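PDB 4ZMK: telomere length regulator taz1 from Schizosaccharomyces pombe, which binds double-stranded telomeric DNA and regulates telomere length and function, this chain being the domain through which it dimerizes. Local coordinates for residues K33-G36 with L37-D41. Residues are numbered along the deposited sequence; the frame is centred on the assembly and turned at random.
Sequences KITG and LLSAD
Gly36 O is gripped by two amides: Ser39 N donates to it at 3.1 Å, an i to i+3 bond, and Ala40 N adds a weak one. Ser39 N stands well above the Gly36 carbonyl plane, 71° out of it. Just before this, the i to i+4 alpha-helical pattern holds, with Leu37 N reaching Lys33 O and Leu38 N reaching Ile34 O, both at 3.0 Å. Between these two regimes Thr35 O accepts the hydroxyl of Ser39 instead of its amide: OG lies 2.6 Å from Thr35 O, 41° out of the carbonyl plane. Ser39 chi1 of -65° puts OG anti to its own carbonyl carbon, swinging the hydroxyl back toward the preceding turn. On the apolar side, Ile34 and Leu38 run side by side, CG2 of Ile34 meeting CD1 of Leu38 at 3.8 Å. Here helix 20-40 packs on helix 44-70 of its own chain, Ile34 on Phe53 and Leu38 on Ala50, and also meets the second subunit of the dimer, where Thr35 OG1, bonded to Leu31 O, also bonds to Ser54 OG of that subunit. The Ser39 hydroxyl thus gives Thr35 O a hydrogen bond that the badly angled Ser39 amide does not form, near the C-terminal end of helix 20-40.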
ATOM      1  N   LYS A  33       0.468  -9.458   0.187  1.00 14.02           N
ATOM      2  CA  LYS A  33       0.765 -10.256  -0.992  1.00 14.07           C
ATOM      3  C   LYS A  33       2.033  -9.746  -1.694  1.00 13.78           C
ATOM      4  O   LYS A  33       2.806 -10.534  -2.222  1.00 23.97           O
ATOM      5  CB  LYS A  33      -0.431 -10.256  -1.942  1.00 14.14           C
ATOM      6  CG  LYS A  33      -1.678 -10.869  -1.310  1.00 18.46           C
ATOM      7  CD  LYS A  33      -2.891 -10.783  -2.220  1.00 25.16           C
ATOM      8  CE  LYS A  33      -4.078 -11.539  -1.626  1.00 27.20           C
ATOM      9  NZ  LYS A  33      -5.265 -11.531  -2.532  1.00 28.07           N
ATOM     10  N   ILE A  34       2.241  -8.433  -1.685  1.00 13.81           N
ATOM     11  CA  ILE A  34       3.482  -7.834  -2.183  1.00 12.67           C
ATOM     12  C   ILE A  34       4.681  -8.246  -1.326  1.00 13.31           C
ATOM     13  O   ILE A  34       5.726  -8.625  -1.848  1.00 19.39           O
ATOM     14  CB  ILE A  34       3.372  -6.286  -2.219  1.00 12.69           C
ATOM     15  CG1 ILE A  34       2.375  -5.857  -3.286  1.00 11.39           C
ATOM     16  CG2 ILE A  34       4.718  -5.622  -2.466  1.00 11.78           C
ATOM     17  CD1 ILE A  34       2.015  -4.395  -3.195  1.00 10.66           C
ATOM     18  N   THR A  35       4.527  -8.155  -0.010  1.00 16.45           N
ATOM     19  CA  THR A  35       5.552  -8.623   0.919  1.00 15.87           C
ATOM     20  C   THR A  35       5.899 -10.087   0.666  1.00 15.48           C
ATOM     21  O   THR A  35       7.066 -10.471   0.655  1.00 18.40           O
ATOM     22  CB  THR A  35       5.101  -8.456   2.380  1.00 14.21           C
ATOM     23  OG1 THR A  35       4.823  -7.081   2.627  1.00 14.93           O
ATOM     24  CG2 THR A  35       6.178  -8.905   3.338  1.00 15.42           C
ATOM     25  N   GLY A  36       4.876 -10.901   0.450  1.00 18.52           N
ATOM     26  CA  GLY A  36       5.079 -12.313   0.198  1.00 17.19           C
ATOM     27  C   GLY A  36       5.878 -12.562  -1.063  1.00 17.78           C
ATOM     28  O   GLY A  36       6.796 -13.375  -1.058  1.00 28.10           O
ATOM     29  N   LEU A  37       5.527 -11.872  -2.142  1.00 16.92           N
ATOM     30  CA  LEU A  37       6.279 -11.994  -3.379  1.00 17.61           C
ATOM     31  C   LEU A  37       7.744 -11.651  -3.142  1.00 18.08           C
ATOM     32  O   LEU A  37       8.635 -12.410  -3.513  1.00 30.92           O
ATOM     33  CB  LEU A  37       5.691 -11.107  -4.472  1.00 16.67           C
ATOM     34  CG  LEU A  37       4.412 -11.624  -5.122  1.00 16.88           C
ATOM     35  CD1 LEU A  37       4.124 -10.870  -6.408  1.00 19.59           C
ATOM     36  CD2 LEU A  37       4.528 -13.098  -5.406  1.00 18.65           C
ATOM     37  N   LEU A  38       7.982 -10.531  -2.471  1.00 18.47           N
ATOM     38  CA  LEU A  38       9.336 -10.044  -2.233  1.00 19.22           C
ATOM     39  C   LEU A  38      10.106 -10.842  -1.183  1.00 23.70           C
ATOM     40  O   LEU A  38      11.269 -10.563  -0.925  1.00 37.12           O
ATOM     41  CB  LEU A  38       9.287  -8.576  -1.818  1.00 16.30           C
ATOM     42  CG  LEU A  38       8.604  -7.712  -2.860  1.00 15.22           C
ATOM     43  CD1 LEU A  38       8.487  -6.284  -2.368  1.00 14.18           C
ATOM     44  CD2 LEU A  38       9.388  -7.798  -4.158  1.00 16.09           C
ATOM     45  N   SER A  39       9.464 -11.825  -0.572  1.00 24.91           N
ATOM     46  CA  SER A  39      10.110 -12.596   0.481  1.00 26.25           C
ATOM     47  C   SER A  39      10.630 -13.913  -0.051  1.00 32.68           C
ATOM     48  O   SER A  39      11.512 -14.529   0.543  1.00 39.16           O
ATOM     49  CB  SER A  39       9.140 -12.859   1.633  1.00 30.07           C
ATOM     50  OG  SER A  39       8.770 -11.655   2.280  1.00 34.76           O
ATOM     51  N   ALA A  40      10.063 -14.348  -1.166  1.00 42.86           N
ATOM     52  CA  ALA A  40      10.425 -15.623  -1.766  1.00 55.77           C
ATOM     53  C   ALA A  40      11.772 -15.543  -2.477  1.00 65.42           C
ATOM     54  O   ALA A  40      12.715 -16.248  -2.125  1.00 81.34           O
ATOM     55  CB  ALA A  40       9.342 -16.073  -2.738  1.00 58.77           C
ATOM     56  N   ASP A  41      11.853 -14.674  -3.476  1.00 60.81           N
ATOM     57  CA  ASP A  41      13.017 -14.610  -4.348  1.00 56.20           C
ATOM     58  C   ASP A  41      13.124 -13.248  -5.021  1.00 48.72           C
ATOM     59  O   ASP A  41      12.201 -12.429  -4.934  1.00 47.54           O
ATOM     60  CB  ASP A  41      12.942 -15.703  -5.409  1.00 57.27           C
ATOM     61  CG  ASP A  41      11.736 -15.546  -6.315  1.00 52.85           C
ATOM     62  OD1 ASP A  41      11.873 -14.934  -7.391  1.00 49.95           O
ATOM     63  OD2 ASP A  41      10.648 -16.031  -5.947  1.00 54.74           O
TER